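Local coordinates for beta-ketoacyl-[acyl-carrier-protein] synthase FabY (Pseudomonas aeruginosa, PDB 4CW4), which catalyses the condensation of acetyl-CoA with malonyl-ACP to 3-oxobutanoyl-ACP, the primer with which fatty acid synthesis begins, at residues Phe30-Ile35 with Ala87-Arg92; Tyr18-Arg23 with Ala473-Ser478. One frame throughout, in Å; residues are numbered along the deposited sequence.

From the N terminus the chain runs along strand 10-19, turns back at Asn19-Gly22 into strand 22-23 and enters helix 28-33. Contact 1 closes a loop of 51 residues: that helix meets the link between helix 74-87 and strand 91-93. Contact 2 closes a far longer loop, 449 residues, by bringing the turn of residues 18-23 against the end of helix 472-475, next to the active-site region. The shorter loop lies wholly within the longer one. With centres about 8 Å apart, the two contacts also touch: Leu90 N lies 2.9 Å from Ala20 O and Val91 N 3.1 Å from Tyr474 O, both probable hydrogen bonds.

Contact 1 of 2, residues Phe30-Ile35 with Ala87-Arg92; sequences FRRMVI and ASTLVR
Arg32, near the end of helix 28-33, reaches across to Thr89 and grips its hydroxyl oxygen side-on with two nitrogens. The shorter bond, Arg32 NE to Thr89 OG1, is 2.8 Å with an N-H...O angle of 161°; the second, from Arg32 NH2 to Thr89 OG1, is longer at 3.2 Å and more bent. OG1 lies almost in the guanidinium plane for both. Arg32 leaves the helix with CG anti to its backbone N (chi1 165°), then bends at chi2 (66°), which turns the guanidinium edge to the threonine. This polar end is the tight part, and it is buried: Thr89 OG1 also bonds Ile85 O, and Arg32 NH2 also bonds Phe86 O. The arginine thus ties helix 28-33 to the C-terminal end of helix 74-87, where Ser88 is the first residue to leave helical angles, and to the link leading into strand 91-93. Leu90 packs over one guanidinium face, its CD1 3.4 Å from Arg32 NH2 and displaced toward the rim of the group. The aliphatic side is looser: Leu90 CD2 comes no nearer to Arg32 CG than 4.2 Å, and Leu90 itself is partly exposed. Within 87-92, Arg92 NH1 donates to Leu90 O over 2.8 Å, in the carbonyl plane on a lone pair.

Contact 2 of 2, residues Tyr18-Arg23 with Ala473-Ser478; sequences YNAAGR and AYVGHS
Val475, the last residue of helix 472-475, sets one methyl against the turn formed by Asn19, Ala20 and Ala21. The bond to CB points toward the turn, and Val475 CB itself stands back from it, 4.3 Å from Ala20 CB at its nearest. Val475 CG1 stands anti to the carbonyl carbon (chi1 -60°), and this places it among the turn residues; CG2 stays at the margin, 4.3 Å from Asn19 ND2. Val475 CG1 lies 3.9 Å from Ala21 CB and 4.2 Å from Ala20 CB, an apolar contact with both methyls. Val475 CG1 also lies over one face of the Asn19 amide, 3.9 Å from OD1 and nearly as close to CG and ND2. That amide is held at both ends. Asn19 OD1 accepts from Ala21 N at 2.9 Å, the donor tilted 33° from the carbonyl plane, while ND2 bonds Asp485, whose carboxylate also takes Ser478 OG. The two bonds should limit rotation of the amide, the flat group against which the methyl rests. No direct hydrogen bond crosses between the segments; a water lies between them, which accepts from Ala20 N at 2.9 Å and lies 3.2 Å from Val475 O, to which it may donate. After Val475 the chain leaves the helix through Gly476, with positive phi, and reaches His477, a predicted active-site residue whose side chain touches Cys286, the inferred active-site cysteine. The turn itself is a type I beta turn from Asn19 to Gly22, with an Asx turn at its start, joining antiparallel strands 10-19 and 22-23. It abuts the loop bearing His477, consistent with the Cys-His-His active site of KAS I/II ketosynthases in the thiolase superfamily.

Contact 1 of 2, residues Phe30-Ile35 with Ala87-Arg92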
loop_
_atom_site.group_PDB
_atom_site.type_symbol
_atom_site.label_atom_id
_atom_site.label_comp_id
_atom_site.label_asym_id
_atom_site.label_seq_id
_atom_site.Cartn_x
_atom_site.Cartn_y
_atom_site.Cartn_z
ATOM N N PHE A 30 -0.776 -7.454 26.934
ATOM C CA PHE A 30 0.049 -6.657 27.820
ATOM C C PHE A 30 0.344 -7.430 29.084
ATOM O O PHE A 30 1.488 -7.504 29.534
ATOM C CB PHE A 30 -0.661 -5.341 28.152
ATOM C CG PHE A 30 0.073 -4.498 29.154
ATOM C CD1 PHE A 30 1.110 -3.678 28.760
ATOM C CD2 PHE A 30 -0.262 -4.531 30.488
ATOM C CE1 PHE A 30 1.775 -2.890 29.677
ATOM C CE2 PHE A 30 0.429 -3.765 31.409
ATOM C CZ PHE A 30 1.457 -2.957 31.007
ATOM N N ARG A 31 -0.685 -8.030 29.653
ATOM C CA ARG A 31 -0.495 -8.767 30.886
ATOM C C ARG A 31 0.476 -9.929 30.699
ATOM O O ARG A 31 1.266 -10.212 31.587
ATOM C CB ARG A 31 -1.818 -9.266 31.447
ATOM C CG ARG A 31 -2.625 -8.202 32.147
ATOM C CD ARG A 31 -3.861 -8.843 32.745
ATOM N NE ARG A 31 -5.013 -8.607 31.921
ATOM C CZ ARG A 31 -6.228 -9.092 32.176
ATOM N NH1 ARG A 31 -6.421 -9.994 33.130
ATOM N NH2 ARG A 31 -7.240 -8.727 31.423
ATOM N N ARG A 32 0.408 -10.625 29.569
ATOM C CA ARG A 32 1.391 -11.682 29.313
ATOM C C ARG A 32 2.807 -11.097 29.320
ATOM O O ARG A 32 3.742 -11.723 29.842
ATOM C CB ARG A 32 1.124 -12.385 27.981
ATOM C CG ARG A 32 2.294 -13.247 27.461
ATOM C CD ARG A 32 2.561 -14.422 28.356
ATOM N NE ARG A 32 3.725 -15.201 27.935
ATOM C CZ ARG A 32 4.958 -15.066 28.422
ATOM N NH1 ARG A 32 5.225 -14.140 29.328
ATOM N NH2 ARG A 32 5.937 -15.848 27.977
ATOM N N MET A 33 2.980 -9.920 28.726
ATOM C CA MET A 33 4.304 -9.335 28.671
ATOM C C MET A 33 4.828 -8.963 30.065
ATOM O O MET A 33 6.020 -9.109 30.313
ATOM C CB MET A 33 4.324 -8.152 27.705
ATOM C CG MET A 33 4.063 -8.599 26.283
ATOM S SD MET A 33 4.260 -7.329 25.018
ATOM C CE MET A 33 2.604 -6.648 24.950
ATOM N N VAL A 34 3.951 -8.524 30.967
ATOM C CA VAL A 34 4.377 -8.185 32.335
ATOM C C VAL A 34 3.803 -9.153 33.358
ATOM O O VAL A 34 3.491 -8.774 34.483
ATOM C CB VAL A 34 4.027 -6.724 32.690
ATOM C CG1 VAL A 34 4.756 -5.771 31.749
ATOM C CG2 VAL A 34 2.516 -6.493 32.653
ATOM N N ILE A 35 3.746 -10.428 32.987
ATOM C CA ILE A 35 2.919 -11.384 33.716
ATOM C C ILE A 35 3.356 -11.544 35.164
ATOM O O ILE A 35 2.519 -11.641 36.075
ATOM C CB ILE A 35 2.875 -12.728 32.967
ATOM C CG1 ILE A 35 1.743 -13.617 33.494
ATOM C CG2 ILE A 35 4.234 -13.443 33.009
ATOM C CD1 ILE A 35 0.374 -13.229 33.011
ATOM N N ALA A 87 6.457 -20.900 27.372
ATOM C CA ALA A 87 7.343 -21.414 26.344
ATOM C C ALA A 87 6.727 -21.357 24.942
ATOM O O ALA A 87 7.452 -21.396 23.951
ATOM C CB ALA A 87 7.776 -22.851 26.677
ATOM N N SER A 88 5.401 -21.293 24.872
ATOM C CA SER A 88 4.657 -21.341 23.612
ATOM C C SER A 88 3.995 -19.997 23.245
ATOM O O SER A 88 3.058 -19.942 22.438
ATOM C CB SER A 88 3.598 -22.427 23.669
ATOM O OG SER A 88 4.199 -23.707 23.707
ATOM N N THR A 89 4.517 -18.935 23.839
ATOM C CA THR A 89 4.146 -17.576 23.513
ATOM C C THR A 89 5.425 -16.759 23.316
ATOM O O THR A 89 6.519 -17.219 23.637
ATOM C CB THR A 89 3.294 -16.939 24.631
ATOM O OG1 THR A 89 3.921 -17.149 25.898
ATOM C CG2 THR A 89 1.886 -17.519 24.631
ATOM N N LEU A 90 5.262 -15.545 22.789
ATOM C CA LEU A 90 6.343 -14.584 22.577
ATOM C C LEU A 90 7.315 -15.050 21.496
ATOM O O LEU A 90 7.071 -16.057 20.809
ATOM C CB LEU A 90 7.050 -14.233 23.891
ATOM C CG LEU A 90 6.148 -13.686 25.009
ATOM C CD1 LEU A 90 7.004 -13.182 26.141
ATOM C CD2 LEU A 90 5.201 -12.583 24.519
ATOM N N VAL A 91 8.384 -14.293 21.299
ATOM C CA VAL A 91 9.444 -14.685 20.365
ATOM C C VAL A 91 10.027 -16.040 20.784
ATOM O O VAL A 91 10.315 -16.274 21.958
ATOM C CB VAL A 91 10.575 -13.630 20.328
ATOM C CG1 VAL A 91 11.779 -14.130 19.537
ATOM C CG2 VAL A 91 10.047 -12.336 19.769
ATOM N N ARG A 92 10.190 -16.945 19.819
ATOM C CA ARG A 92 10.724 -18.288 20.088
ATOM C C ARG A 92 11.113 -18.960 18.779
ATOM O O ARG A 92 10.873 -18.397 17.708
ATOM C CB ARG A 92 9.684 -19.132 20.839
ATOM C CG ARG A 92 8.334 -19.267 20.137
ATOM C CD ARG A 92 7.245 -19.680 21.137
ATOM N NE ARG A 92 6.017 -20.111 20.466
ATOM C CZ ARG A 92 5.067 -19.304 20.007
ATOM N NH1 ARG A 92 5.141 -17.985 20.179
ATOM N NH2 ARG A 92 4.021 -19.825 19.387
#

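Contact 2 of 2, residues Tyr18-Arg23 with Ala473-Ser478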
loop_
_atom_site.group_PDB
_atom_site.type_symbol
_atom_site.label_atom_id
_atom_site.label_comp_id
_atom_site.label_asym_id
_atom_site.label_seq_id
_atom_site.Cartn_x
_atom_site.Cartn_y
_atom_site.Cartn_z
ATOM N N TYR A 18 -4.389 -9.807 17.849
ATOM C CA TYR A 18 -3.608 -10.987 18.214
ATOM C C TYR A 18 -2.171 -10.842 17.757
ATOM O O TYR A 18 -1.896 -10.485 16.601
ATOM C CB TYR A 18 -4.215 -12.254 17.602
ATOM C CG TYR A 18 -5.602 -12.514 18.145
ATOM C CD1 TYR A 18 -5.786 -13.199 19.343
ATOM C CD2 TYR A 18 -6.729 -12.041 17.481
ATOM C CE1 TYR A 18 -7.044 -13.414 19.864
ATOM C CE2 TYR A 18 -7.987 -12.223 18.016
ATOM C CZ TYR A 18 -8.138 -12.922 19.198
ATOM O OH TYR A 18 -9.386 -13.134 19.741
ATOM N N ASN A 19 -1.267 -11.130 18.683
ATOM C CA ASN A 19 0.148 -11.274 18.375
ATOM C C ASN A 19 0.744 -12.351 19.264
ATOM O O ASN A 19 -0.012 -13.118 19.883
ATOM C CB ASN A 19 0.874 -9.932 18.467
ATOM C CG ASN A 19 0.860 -9.331 19.851
ATOM O OD1 ASN A 19 0.699 -10.023 20.853
ATOM N ND2 ASN A 19 1.107 -8.031 19.914
ATOM N N ALA A 20 2.067 -12.432 19.324
ATOM C CA ALA A 20 2.727 -13.500 20.067
ATOM C C ALA A 20 2.409 -13.472 21.554
ATOM O O ALA A 20 2.638 -14.462 22.242
ATOM C CB ALA A 20 4.236 -13.439 19.843
ATOM N N ALA A 21 1.891 -12.352 22.064
ATOM C CA ALA A 21 1.559 -12.251 23.493
ATOM C C ALA A 21 0.121 -12.697 23.793
ATOM O O ALA A 21 -0.253 -12.830 24.948
ATOM C CB ALA A 21 1.785 -10.822 23.998
ATOM N N GLY A 22 -0.666 -12.931 22.753
ATOM C CA GLY A 22 -2.054 -13.356 22.883
ATOM C C GLY A 22 -3.075 -12.354 22.362
ATOM O O GLY A 22 -2.814 -11.584 21.436
ATOM N N ARG A 23 -4.257 -12.402 22.965
ATOM C CA ARG A 23 -5.361 -11.513 22.650
ATOM C C ARG A 23 -5.090 -10.128 23.219
ATOM O O ARG A 23 -4.781 -9.969 24.402
ATOM C CB ARG A 23 -6.671 -12.051 23.216
ATOM C CG ARG A 23 -7.848 -11.096 23.024
ATOM C CD ARG A 23 -9.192 -11.748 23.264
ATOM N NE ARG A 23 -9.406 -12.376 24.574
ATOM C CZ ARG A 23 -10.044 -11.832 25.608
ATOM N NH1 ARG A 23 -10.488 -10.578 25.562
ATOM N NH2 ARG A 23 -10.234 -12.553 26.711
ATOM N N ALA A 473 10.934 -6.607 22.028
ATOM C CA ALA A 473 11.628 -7.594 22.851
ATOM C C ALA A 473 10.732 -8.804 23.113
ATOM O O ALA A 473 11.206 -9.952 23.202
ATOM C CB ALA A 473 12.043 -6.967 24.174
ATOM N N TYR A 474 9.446 -8.523 23.290
ATOM C CA TYR A 474 8.444 -9.553 23.578
ATOM C C TYR A 474 7.872 -10.230 22.339
ATOM O O TYR A 474 7.738 -11.457 22.317
ATOM C CB TYR A 474 7.283 -8.959 24.381
ATOM C CG TYR A 474 7.673 -8.417 25.731
ATOM C CD1 TYR A 474 7.837 -9.276 26.812
ATOM C CD2 TYR A 474 7.893 -7.057 25.938
ATOM C CE1 TYR A 474 8.179 -8.809 28.065
ATOM C CE2 TYR A 474 8.254 -6.580 27.198
ATOM C CZ TYR A 474 8.391 -7.466 28.258
ATOM O OH TYR A 474 8.739 -7.023 29.510
ATOM N N VAL A 475 7.460 -9.434 21.346
ATOM C CA VAL A 475 6.661 -9.967 20.244
ATOM C C VAL A 475 7.320 -9.840 18.881
ATOM O O VAL A 475 6.710 -10.151 17.879
ATOM C CB VAL A 475 5.260 -9.294 20.200
ATOM C CG1 VAL A 475 4.520 -9.542 21.511
ATOM C CG2 VAL A 475 5.370 -7.778 19.899
ATOM N N GLY A 476 8.576 -9.425 18.855
ATOM C CA GLY A 476 9.266 -9.252 17.595
ATOM C C GLY A 476 8.678 -8.115 16.791
ATOM O O GLY A 476 7.933 -7.279 17.318
ATOM N N HIS A 477 9.051 -8.080 15.519
ATOM C CA HIS A 477 8.754 -6.994 14.606
ATOM C C HIS A 477 7.723 -7.445 13.582
ATOM O O HIS A 477 8.039 -8.192 12.661
ATOM C CB HIS A 477 10.054 -6.612 13.911
ATOM C CG HIS A 477 9.984 -5.331 13.158
ATOM N ND1 HIS A 477 8.791 -4.776 12.768
ATOM C CD2 HIS A 477 10.954 -4.483 12.738
ATOM C CE1 HIS A 477 9.024 -3.629 12.149
ATOM N NE2 HIS A 477 10.328 -3.428 12.115
ATOM N N SER A 478 6.485 -6.997 13.750
ATOM C CA SER A 478 5.376 -7.416 12.882
ATOM C C SER A 478 5.168 -6.503 11.675
ATOM O O SER A 478 4.112 -6.518 11.043
ATOM C CB SER A 478 4.081 -7.522 13.686
ATOM O OG SER A 478 3.778 -6.259 14.251
HETATM O O HOH W 1 3.799 -11.378 17.304
#